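Local structure of lipopolysaccharide biosynthesis protein wbpB (Thermus thermophilus, 3O9Z) at residues G13-A16 with P17-K21; T128-Q131 with L132-H135; S300-P304 with E305-P309. The protein binds NAD and 2-oxoglutarate and acts as a dehydrogenase in the biosynthesis of 2,3-diacetamido-2,3-dideoxy-D-mannuronic acid, a sugar probably destined for lipopolysaccharide. All blocks are in the same frame, centred on the assembly; numbering follows the deposited sequence.

Overall arrangement
The three contacts follow one another along the chain, each closing before the next opens. Interaction 1 joins the loop after strand 5-9 to helix 16-25, and interaction 2 is the turn between strand 126-128 and helix 136-146; both strands belong to the sheet of the Rossmann domain. Their centres are about 16 Å apart, yet H19 packs on V129 and both contacts touch the same NAD, the first at its pyrophosphate, the second at its nicotinamide amide. Interaction 3, after helix 281-294, lies with its centre about 39 Å from interaction 1 and about 29 Å from interaction 2. Cofactor binding therefore concerns the first two, while the third ties the loop near the C-terminus to the second sheet, away from both ligands.

Interaction 1. Residues G13-A16 with P17-K21; sequences GYIA and PRHLK. With NAD (nicotinamide-adenine-dinucleotide), chain E.
I15 turns CG1 anti to the backbone N (chi1 -155°) while the chain of R18 bends at chi3 (-94°), and together these rotations set the I15 methyl CD1 over the centre of one guanidinium face. The fit is close, with CD1 3.3 Å from R18 CZ. Y14 approaches the same guanidinium at its edge: its OH lies near that plane, 3.6 Å from R18 NH2, and the ring plane stands 80° from the guanidinium. The backbone here is the start of helix 16-25, where R18 N donates to I15 O at 2.9 Å and L20 N to A16 O at 3.0 Å.

In the Rossmann fold this is the loop that leads from the first strand, 5-9, into the helix next to the dinucleotide pyrophosphate. Two successive backbone amides take one phosphate each: Y14 N meets NAD O1A at 2.8 Å in an almost straight bond, and I15 N meets NAD O2N at 2.9 Å. G13 CA is 3.1 Å from NAD O5B, and a CB on this residue would run into that oxygen. H19 turns the edge of its ring to I15 O, with CD2 at 3.5 Å; its two ring nitrogens are hydrogen-bonded elsewhere, ND1 to Y270 OH and NE2 to the carboxylate of E102, itself an NAD-binding residue.

Interaction 2. Residues T128-Q131 with L132-H135; sequences TVLQ and LRVH. With NAD (nicotinamide-adenine-dinucleotide), chain E.
L130 and Q131 meet R133 and V134 in a local, buried 3-10 turn that leaves the end of strand 126-128 of the Rossmann sheet and runs toward helix 136-146. The evidence is a pair of successive backbone bonds, each spanning three residues: R133 N to L130 O and V134 N to Q131 O, both 3.1 Å long. This i+3 to i pattern is that of a 3-10 turn. L130 and R133 run side by side and point the same way, with L130 CD1 4.0 Å from R133 NE, while that NE forms a salt bridge with D190 of helix 186-196.

Q131 carries the link to the cofactor. Its CG lies between the backbone N and carbonyl carbon (chi1 76°), and a bend at chi2 (-103°) swings the amide out to the nicotinamide. There the two amides pair reciprocally: NAD N7N donates to Q131 OE1 at 2.9 Å, and Q131 NE2 donates to NAD O7N at 3.0 Å, both bonds close to straight. Two bonds made at once fix the rotation of the NAD carboxamide, and H187, F262 and H266 pack against the Q131 side chain around them. With an alanine here both amide bonds go, and the NAD carboxamide is likely to be freer to turn on the nicotinamide ring. At the end of the turn H135 is at the N-cap of the next helix, its ND1 accepting from the backbone N of S137. V134 sends a methyl back onto the turn, CG2 lying 3.3 Å from Q131 O.

Interaction 3. Residues S300-P304 with E305-P309; sequences SQPSP and ENRHP
R307 folds back onto P304 and P302, with the first over a face of its guanidinium and the second at its edge. P304 CA is the atom over the face, 3.6 Å from R307 NH2 and offset toward the rim of the group, while P302 CG lies at the edge, 4.0 Å from R307 NE. R307 gets there by setting CG anti to the backbone N and then bending at chi3 (-47°), which lays the planar end across P304 instead of letting it run straight on. The aliphatic part joins in, with R307 CG 4.0 Å from P302 CG. At S303 the carboxylate of E305 comes back toward the hydroxyl, E305 CD being 3.1 Å from S303 OG; the angles are too poor for a hydrogen bond, so this is close approach alone.

Backbone bonds place these groups. N306 N donates to S303 O at 2.9 Å, and a weak bond of 3.5 Å from R307 N to P304 O continues the same curl. Further out, R307 O accepts from R224 NH2, and the next residue, H308, is buried, with NE2 bonded to T157 OG1 and its ring against F226 and F310. At the other end S300 makes a backbone bond with V204, so the loop is held at both ends to the sheet containing strands 152-160, 199-207 and 221-228. In this surface loop near the C-terminus, S303-N306 and P304-R307 form two overlapping type I beta turns, with P304 at the second position of the first, where the fixed phi of proline fits.

Interaction 1. Residues G13-A16 with P17-K21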
loop_
_atom_site.group_PDB
_atom_site.type_symbol
_atom_site.label_atom_id
_atom_site.label_comp_id
_atom_site.label_asym_id
_atom_site.label_seq_id
_atom_site.Cartn_x
_atom_site.Cartn_y
_atom_site.Cartn_z
ATOM N N GLY A 13 -4.173 -10.594 8.911
ATOM C CA GLY A 13 -4.020 -9.795 10.101
ATOM C C GLY A 13 -3.730 -10.617 11.323
ATOM O O GLY A 13 -3.725 -11.863 11.324
ATOM N N TYR A 14 -3.467 -9.904 12.409
ATOM C CA TYR A 14 -3.238 -10.568 13.675
ATOM C C TYR A 14 -4.328 -11.527 14.150
ATOM O O TYR A 14 -4.042 -12.623 14.637
ATOM C CB TYR A 14 -2.999 -9.524 14.778
ATOM C CG TYR A 14 -2.925 -10.176 16.129
ATOM C CD1 TYR A 14 -3.998 -10.065 16.994
ATOM C CD2 TYR A 14 -1.752 -10.808 16.569
ATOM C CE1 TYR A 14 -3.973 -10.680 18.238
ATOM C CE2 TYR A 14 -1.728 -11.434 17.832
ATOM C CZ TYR A 14 -2.828 -11.326 18.653
ATOM O OH TYR A 14 -2.829 -11.929 19.894
ATOM N N ILE A 15 -5.594 -11.127 14.093
ATOM C CA ILE A 15 -6.658 -11.935 14.686
ATOM C C ILE A 15 -7.170 -12.996 13.703
ATOM O O ILE A 15 -7.814 -13.962 14.148
ATOM C CB ILE A 15 -7.862 -11.067 15.158
ATOM C CG1 ILE A 15 -8.657 -11.758 16.276
ATOM C CG2 ILE A 15 -8.755 -10.648 13.948
ATOM C CD1 ILE A 15 -7.833 -12.042 17.536
ATOM N N ALA A 16 -6.881 -12.844 12.417
ATOM C CA ALA A 16 -7.374 -13.829 11.425
ATOM C C ALA A 16 -7.162 -15.304 11.763
ATOM O O ALA A 16 -8.061 -16.119 11.524
ATOM C CB ALA A 16 -6.829 -13.510 10.027
ATOM N N PRO A 17 -6.012 -15.693 12.315
ATOM C CA PRO A 17 -5.828 -17.139 12.545
ATOM C C PRO A 17 -6.837 -17.693 13.556
ATOM O O PRO A 17 -7.128 -18.895 13.562
ATOM C CB PRO A 17 -4.406 -17.219 13.093
ATOM C CG PRO A 17 -3.713 -16.031 12.465
ATOM C CD PRO A 17 -4.753 -14.927 12.439
ATOM N N ARG A 18 -7.354 -16.857 14.458
ATOM C CA ARG A 18 -8.367 -17.319 15.397
ATOM C C ARG A 18 -9.670 -17.599 14.676
ATOM O O ARG A 18 -10.414 -18.517 15.059
ATOM C CB ARG A 18 -8.620 -16.278 16.498
ATOM C CG ARG A 18 -8.247 -16.783 17.850
ATOM C CD ARG A 18 -8.494 -15.746 18.946
ATOM N NE ARG A 18 -7.289 -14.970 19.217
ATOM C CZ ARG A 18 -7.232 -13.976 20.094
ATOM N NH1 ARG A 18 -8.326 -13.636 20.770
ATOM N NH2 ARG A 18 -6.094 -13.317 20.281
ATOM N N HIS A 19 -9.944 -16.853 13.613
ATOM C CA HIS A 19 -11.149 -17.089 12.793
ATOM C C HIS A 19 -10.973 -18.314 11.914
ATOM O O HIS A 19 -11.927 -19.065 11.736
ATOM C CB HIS A 19 -11.411 -15.876 11.894
ATOM C CG HIS A 19 -11.888 -14.680 12.656
ATOM N ND1 HIS A 19 -13.228 -14.391 12.782
ATOM C CD2 HIS A 19 -11.227 -13.770 13.419
ATOM C CE1 HIS A 19 -13.376 -13.323 13.549
ATOM N NE2 HIS A 19 -12.182 -12.948 13.978
ATOM N N LEU A 20 -9.757 -18.563 11.449
ATOM C CA LEU A 20 -9.504 -19.773 10.664
ATOM C C LEU A 20 -9.680 -20.975 11.546
ATOM O O LEU A 20 -10.325 -21.940 11.115
ATOM C CB LEU A 20 -8.066 -19.786 10.151
ATOM C CG LEU A 20 -7.747 -18.732 9.099
ATOM C CD1 LEU A 20 -6.263 -18.768 8.649
ATOM C CD2 LEU A 20 -8.664 -18.810 7.872
ATOM N N LYS A 21 -9.146 -20.921 12.768
ATOM C CA LYS A 21 -9.334 -22.012 13.718
ATOM C C LYS A 21 -10.835 -22.197 14.029
ATOM O O LYS A 21 -11.327 -23.342 14.073
ATOM C CB LYS A 21 -8.465 -21.783 14.958
ATOM C CG LYS A 21 -8.636 -22.803 16.073
ATOM C CD LYS A 21 -8.196 -22.178 17.382
ATOM C CE LYS A 21 -6.994 -22.906 17.921
ATOM N NZ LYS A 21 -7.464 -23.821 18.996
HETATM P PA NAD E . -4.335 -6.095 11.799
HETATM O O1A NAD E . -3.368 -7.102 12.299
HETATM O O2A NAD E . -3.917 -4.657 11.453
HETATM O O5B NAD E . -4.925 -6.833 10.533
HETATM C C5B NAD E . -5.832 -6.075 9.782
HETATM C C4B NAD E . -5.959 -6.730 8.384
HETATM O O4B NAD E . -7.023 -6.108 7.618
HETATM C C3B NAD E . -4.657 -6.443 7.586
HETATM O O3B NAD E . -4.055 -7.663 7.107
HETATM C C2B NAD E . -5.091 -5.486 6.462
HETATM O O2B NAD E . -4.347 -5.613 5.241
HETATM C C1B NAD E . -6.540 -6.024 6.271
HETATM N N9A NAD E . -7.366 -5.039 5.526
HETATM C C8A NAD E . -7.270 -3.701 5.289
HETATM N N7A NAD E . -8.259 -3.288 4.500
HETATM C C5A NAD E . -8.981 -4.395 4.130
HETATM C C6A NAD E . -10.132 -4.632 3.288
HETATM N N6A NAD E . -10.703 -3.597 2.597
HETATM N N1A NAD E . -10.506 -5.906 3.266
HETATM C C2A NAD E . -10.007 -6.965 3.888
HETATM N N3A NAD E . -8.908 -6.772 4.662
HETATM C C4A NAD E . -8.455 -5.520 4.787
HETATM O O3 NAD E . -5.536 -5.980 12.849
HETATM P PN NAD E . -6.197 -7.030 13.800
HETATM O O1N NAD E . -5.611 -6.858 15.200
HETATM O O2N NAD E . -6.181 -8.393 13.165
HETATM O O5D NAD E . -7.675 -6.454 13.989
HETATM C C5D NAD E . -8.573 -6.889 12.999
HETATM C C4D NAD E . -9.981 -6.674 13.583
HETATM O O4D NAD E . -10.101 -7.643 14.649
HETATM C C3D NAD E . -10.267 -5.287 14.175
HETATM O O3D NAD E . -11.702 -5.062 13.997
HETATM C C2D NAD E . -10.021 -5.540 15.671
HETATM O O2D NAD E . -10.796 -4.687 16.500
HETATM C C1D NAD E . -10.388 -7.009 15.909
HETATM N N1N NAD E . -9.661 -7.615 17.024
HETATM C C2N NAD E . -10.325 -8.295 17.934
HETATM C C3N NAD E . -9.750 -8.925 19.018
HETATM C C7N NAD E . -10.668 -9.576 19.970
HETATM O O7N NAD E . -11.810 -9.956 19.632
HETATM N N7N NAD E . -10.128 -9.838 21.154
HETATM C C4N NAD E . -8.355 -8.847 19.133
HETATM C C5N NAD E . -7.671 -8.195 18.106
HETATM C C6N NAD E . -8.320 -7.588 17.034
#

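Interaction 2. Residues T128-Q131 with L132-H135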
loop_
_atom_site.group_PDB
_atom_site.type_symbol
_atom_site.label_atom_id
_atom_site.label_comp_id
_atom_site.label_asym_id
_atom_site.label_seq_id
_atom_site.Cartn_x
_atom_site.Cartn_y
_atom_site.Cartn_z
ATOM N N THR A 128 -21.797 -10.232 15.747
ATOM C CA THR A 128 -20.486 -9.705 16.134
ATOM C C THR A 128 -19.762 -10.581 17.149
ATOM O O THR A 128 -20.328 -11.399 17.881
ATOM C CB THR A 128 -20.590 -8.222 16.560
ATOM O OG1 THR A 128 -19.303 -7.586 16.682
ATOM C CG2 THR A 128 -21.314 -8.128 17.874
ATOM N N VAL A 129 -18.434 -10.457 17.175
ATOM C CA VAL A 129 -17.605 -11.197 18.130
ATOM C C VAL A 129 -17.412 -10.349 19.401
ATOM O O VAL A 129 -16.728 -9.318 19.394
ATOM C CB VAL A 129 -16.212 -11.515 17.528
ATOM C CG1 VAL A 129 -15.294 -12.251 18.531
ATOM C CG2 VAL A 129 -16.392 -12.316 16.263
ATOM N N LEU A 130 -18.051 -10.792 20.475
ATOM C CA LEU A 130 -17.874 -10.158 21.782
ATOM C C LEU A 130 -17.528 -11.282 22.746
ATOM O O LEU A 130 -18.396 -11.833 23.424
ATOM C CB LEU A 130 -19.167 -9.452 22.238
ATOM C CG LEU A 130 -19.411 -8.170 21.448
ATOM C CD1 LEU A 130 -20.900 -7.751 21.428
ATOM C CD2 LEU A 130 -18.483 -7.050 21.865
ATOM N N GLN A 131 -16.277 -11.732 22.776
ATOM C CA GLN A 131 -16.006 -12.955 23.518
ATOM C C GLN A 131 -16.169 -12.829 25.013
ATOM O O GLN A 131 -16.231 -13.855 25.670
ATOM C CB GLN A 131 -14.623 -13.510 23.146
ATOM C CG GLN A 131 -13.442 -12.786 23.753
ATOM C CD GLN A 131 -12.707 -11.861 22.797
ATOM O OE1 GLN A 131 -11.467 -11.761 22.867
ATOM N NE2 GLN A 131 -13.415 -11.247 21.861
ATOM N N LEU A 132 -16.170 -11.619 25.571
ATOM C CA LEU A 132 -16.425 -11.559 27.016
ATOM C C LEU A 132 -17.794 -12.126 27.392
ATOM O O LEU A 132 -17.987 -12.627 28.513
ATOM C CB LEU A 132 -16.240 -10.136 27.548
ATOM C CG LEU A 132 -14.815 -9.586 27.504
ATOM C CD1 LEU A 132 -14.780 -8.234 28.224
ATOM C CD2 LEU A 132 -13.886 -10.569 28.144
ATOM N N ARG A 133 -18.748 -12.073 26.463
ATOM C CA ARG A 133 -20.085 -12.609 26.771
ATOM C C ARG A 133 -20.125 -14.133 26.830
ATOM O O ARG A 133 -21.140 -14.710 27.245
ATOM C CB ARG A 133 -21.137 -12.098 25.787
ATOM C CG ARG A 133 -21.294 -10.599 25.799
ATOM C CD ARG A 133 -22.495 -10.203 24.973
ATOM N NE ARG A 133 -22.706 -8.771 24.883
ATOM C CZ ARG A 133 -23.903 -8.225 24.740
ATOM N NH1 ARG A 133 -24.989 -8.996 24.702
ATOM N NH2 ARG A 133 -24.027 -6.913 24.616
ATOM N N VAL A 134 -19.048 -14.795 26.411
ATOM C CA VAL A 134 -18.939 -16.238 26.607
ATOM C C VAL A 134 -17.832 -16.624 27.589
ATOM O O VAL A 134 -17.492 -17.797 27.771
ATOM C CB VAL A 134 -18.818 -16.990 25.239
ATOM C CG1 VAL A 134 -20.016 -16.625 24.371
ATOM C CG2 VAL A 134 -17.502 -16.616 24.518
ATOM N N HIS A 135 -17.225 -15.629 28.232
ATOM C CA HIS A 135 -16.208 -15.949 29.220
ATOM C C HIS A 135 -16.827 -16.583 30.452
ATOM O O HIS A 135 -17.712 -15.991 31.045
ATOM C CB HIS A 135 -15.480 -14.664 29.621
ATOM C CG HIS A 135 -14.220 -14.909 30.395
ATOM N ND1 HIS A 135 -14.205 -15.514 31.632
ATOM C CD2 HIS A 135 -12.923 -14.664 30.086
ATOM C CE1 HIS A 135 -12.958 -15.597 32.069
ATOM N NE2 HIS A 135 -12.162 -15.090 31.147
HETATM P PA NAD E . -4.335 -6.095 11.799
HETATM O O1A NAD E . -3.368 -7.102 12.299
HETATM O O2A NAD E . -3.917 -4.657 11.453
HETATM O O5B NAD E . -4.925 -6.833 10.533
HETATM C C5B NAD E . -5.832 -6.075 9.782
HETATM C C4B NAD E . -5.959 -6.730 8.384
HETATM O O4B NAD E . -7.023 -6.108 7.618
HETATM C C3B NAD E . -4.657 -6.443 7.586
HETATM O O3B NAD E . -4.055 -7.663 7.107
HETATM C C2B NAD E . -5.091 -5.486 6.462
HETATM O O2B NAD E . -4.347 -5.613 5.241
HETATM C C1B NAD E . -6.540 -6.024 6.271
HETATM N N9A NAD E . -7.366 -5.039 5.526
HETATM C C8A NAD E . -7.270 -3.701 5.289
HETATM N N7A NAD E . -8.259 -3.288 4.500
HETATM C C5A NAD E . -8.981 -4.395 4.130
HETATM C C6A NAD E . -10.132 -4.632 3.288
HETATM N N6A NAD E . -10.703 -3.597 2.597
HETATM N N1A NAD E . -10.506 -5.906 3.266
HETATM C C2A NAD E . -10.007 -6.965 3.888
HETATM N N3A NAD E . -8.908 -6.772 4.662
HETATM C C4A NAD E . -8.455 -5.520 4.787
HETATM O O3 NAD E . -5.536 -5.980 12.849
HETATM P PN NAD E . -6.197 -7.030 13.800
HETATM O O1N NAD E . -5.611 -6.858 15.200
HETATM O O2N NAD E . -6.181 -8.393 13.165
HETATM O O5D NAD E . -7.675 -6.454 13.989
HETATM C C5D NAD E . -8.573 -6.889 12.999
HETATM C C4D NAD E . -9.981 -6.674 13.583
HETATM O O4D NAD E . -10.101 -7.643 14.649
HETATM C C3D NAD E . -10.267 -5.287 14.175
HETATM O O3D NAD E . -11.702 -5.062 13.997
HETATM C C2D NAD E . -10.021 -5.540 15.671
HETATM O O2D NAD E . -10.796 -4.687 16.500
HETATM C C1D NAD E . -10.388 -7.009 15.909
HETATM N N1N NAD E . -9.661 -7.615 17.024
HETATM C C2N NAD E . -10.325 -8.295 17.934
HETATM C C3N NAD E . -9.750 -8.925 19.018
HETATM C C7N NAD E . -10.668 -9.576 19.970
HETATM O O7N NAD E . -11.810 -9.956 19.632
HETATM N N7N NAD E . -10.128 -9.838 21.154
HETATM C C4N NAD E . -8.355 -8.847 19.133
HETATM C C5N NAD E . -7.671 -8.195 18.106
HETATM C C6N NAD E . -8.320 -7.588 17.034
#

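Interaction 3. Residues S300-P304 with E305-P309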
loop_
_atom_site.group_PDB
_atom_site.type_symbol
_atom_site.label_atom_id
_atom_site.label_comp_id
_atom_site.label_asym_id
_atom_site.label_seq_id
_atom_site.Cartn_x
_atom_site.Cartn_y
_atom_site.Cartn_z
ATOM N N SER A 300 -14.357 16.293 31.861
ATOM C CA SER A 300 -14.825 16.947 33.066
ATOM C C SER A 300 -13.997 16.580 34.289
ATOM O O SER A 300 -13.241 15.605 34.286
ATOM C CB SER A 300 -16.282 16.585 33.285
ATOM O OG SER A 300 -16.443 15.196 33.523
ATOM N N GLN A 301 -14.144 17.366 35.354
ATOM C CA GLN A 301 -13.352 17.152 36.548
ATOM C C GLN A 301 -14.203 16.247 37.441
ATOM O O GLN A 301 -15.324 16.615 37.764
ATOM C CB GLN A 301 -13.141 18.471 37.298
ATOM C CG GLN A 301 -12.319 18.287 38.570
ATOM C CD GLN A 301 -10.837 18.180 38.270
ATOM O OE1 GLN A 301 -10.363 18.654 37.230
ATOM N NE2 GLN A 301 -10.092 17.550 39.176
ATOM N N PRO A 302 -13.663 15.090 37.829
ATOM C CA PRO A 302 -14.467 14.134 38.594
ATOM C C PRO A 302 -14.664 14.596 40.030
ATOM O O PRO A 302 -13.750 15.155 40.646
ATOM C CB PRO A 302 -13.621 12.860 38.559
ATOM C CG PRO A 302 -12.214 13.332 38.375
ATOM C CD PRO A 302 -12.311 14.582 37.529
ATOM N N SER A 303 -15.861 14.359 40.549
ATOM C CA SER A 303 -16.044 14.382 42.006
ATOM C C SER A 303 -15.276 13.204 42.606
ATOM O O SER A 303 -15.019 12.215 41.906
ATOM C CB SER A 303 -17.531 14.246 42.319
ATOM O OG SER A 303 -17.979 12.958 41.919
ATOM N N PRO A 304 -14.886 13.285 43.892
ATOM C CA PRO A 304 -14.084 12.210 44.464
ATOM C C PRO A 304 -14.805 10.891 44.369
ATOM O O PRO A 304 -14.163 9.874 44.144
ATOM C CB PRO A 304 -13.948 12.601 45.949
ATOM C CG PRO A 304 -14.037 14.083 45.911
ATOM C CD PRO A 304 -14.959 14.459 44.783
ATOM N N GLU A 305 -16.126 10.911 44.452
ATOM C CA GLU A 305 -16.873 9.650 44.464
ATOM C C GLU A 305 -16.899 8.993 43.082
ATOM O O GLU A 305 -17.159 7.791 42.971
ATOM C CB GLU A 305 -18.289 9.819 45.025
ATOM C CG GLU A 305 -19.188 10.709 44.212
ATOM C CD GLU A 305 -19.201 12.156 44.684
ATOM O OE1 GLU A 305 -18.250 12.592 45.375
ATOM O OE2 GLU A 305 -20.179 12.851 44.322
ATOM N N ASN A 306 -16.577 9.758 42.041
ATOM C CA ASN A 306 -16.677 9.227 40.671
ATOM C C ASN A 306 -15.338 8.974 40.006
ATOM O O ASN A 306 -15.318 8.574 38.843
ATOM C CB ASN A 306 -17.514 10.133 39.771
ATOM C CG ASN A 306 -18.945 10.245 40.244
ATOM O OD1 ASN A 306 -19.369 9.516 41.122
ATOM N ND2 ASN A 306 -19.720 11.102 39.598
ATOM N N ARG A 307 -14.244 9.194 40.725
ATOM C CA ARG A 307 -12.904 9.121 40.181
ATOM C C ARG A 307 -12.313 7.719 40.294
ATOM O O ARG A 307 -12.168 7.211 41.407
ATOM C CB ARG A 307 -12.006 10.105 40.945
ATOM C CG ARG A 307 -10.610 10.307 40.366
ATOM C CD ARG A 307 -9.685 11.119 41.295
ATOM N NE ARG A 307 -10.352 12.317 41.793
ATOM C CZ ARG A 307 -10.369 12.706 43.067
ATOM N NH1 ARG A 307 -9.758 11.991 44.007
ATOM N NH2 ARG A 307 -11.013 13.815 43.404
ATOM N N HIS A 308 -11.895 7.097 39.189
ATOM C CA HIS A 308 -11.244 5.791 39.297
ATOM C C HIS A 308 -10.011 5.879 40.186
ATOM O O HIS A 308 -9.321 6.876 40.110
ATOM C CB HIS A 308 -10.909 5.266 37.884
ATOM C CG HIS A 308 -10.376 3.866 37.885
ATOM N ND1 HIS A 308 -9.083 3.574 38.270
ATOM C CD2 HIS A 308 -10.965 2.675 37.612
ATOM C CE1 HIS A 308 -8.881 2.270 38.171
ATOM N NE2 HIS A 308 -10.008 1.701 37.770
ATOM N N PRO A 309 -9.753 4.867 41.036
ATOM C CA PRO A 309 -8.594 4.955 41.943
ATOM C C PRO A 309 -7.270 5.274 41.267
ATOM O O PRO A 309 -6.395 5.895 41.902
ATOM C CB PRO A 309 -8.562 3.578 42.609
ATOM C CG PRO A 309 -9.982 3.136 42.579
ATOM C CD PRO A 309 -10.583 3.677 41.289
#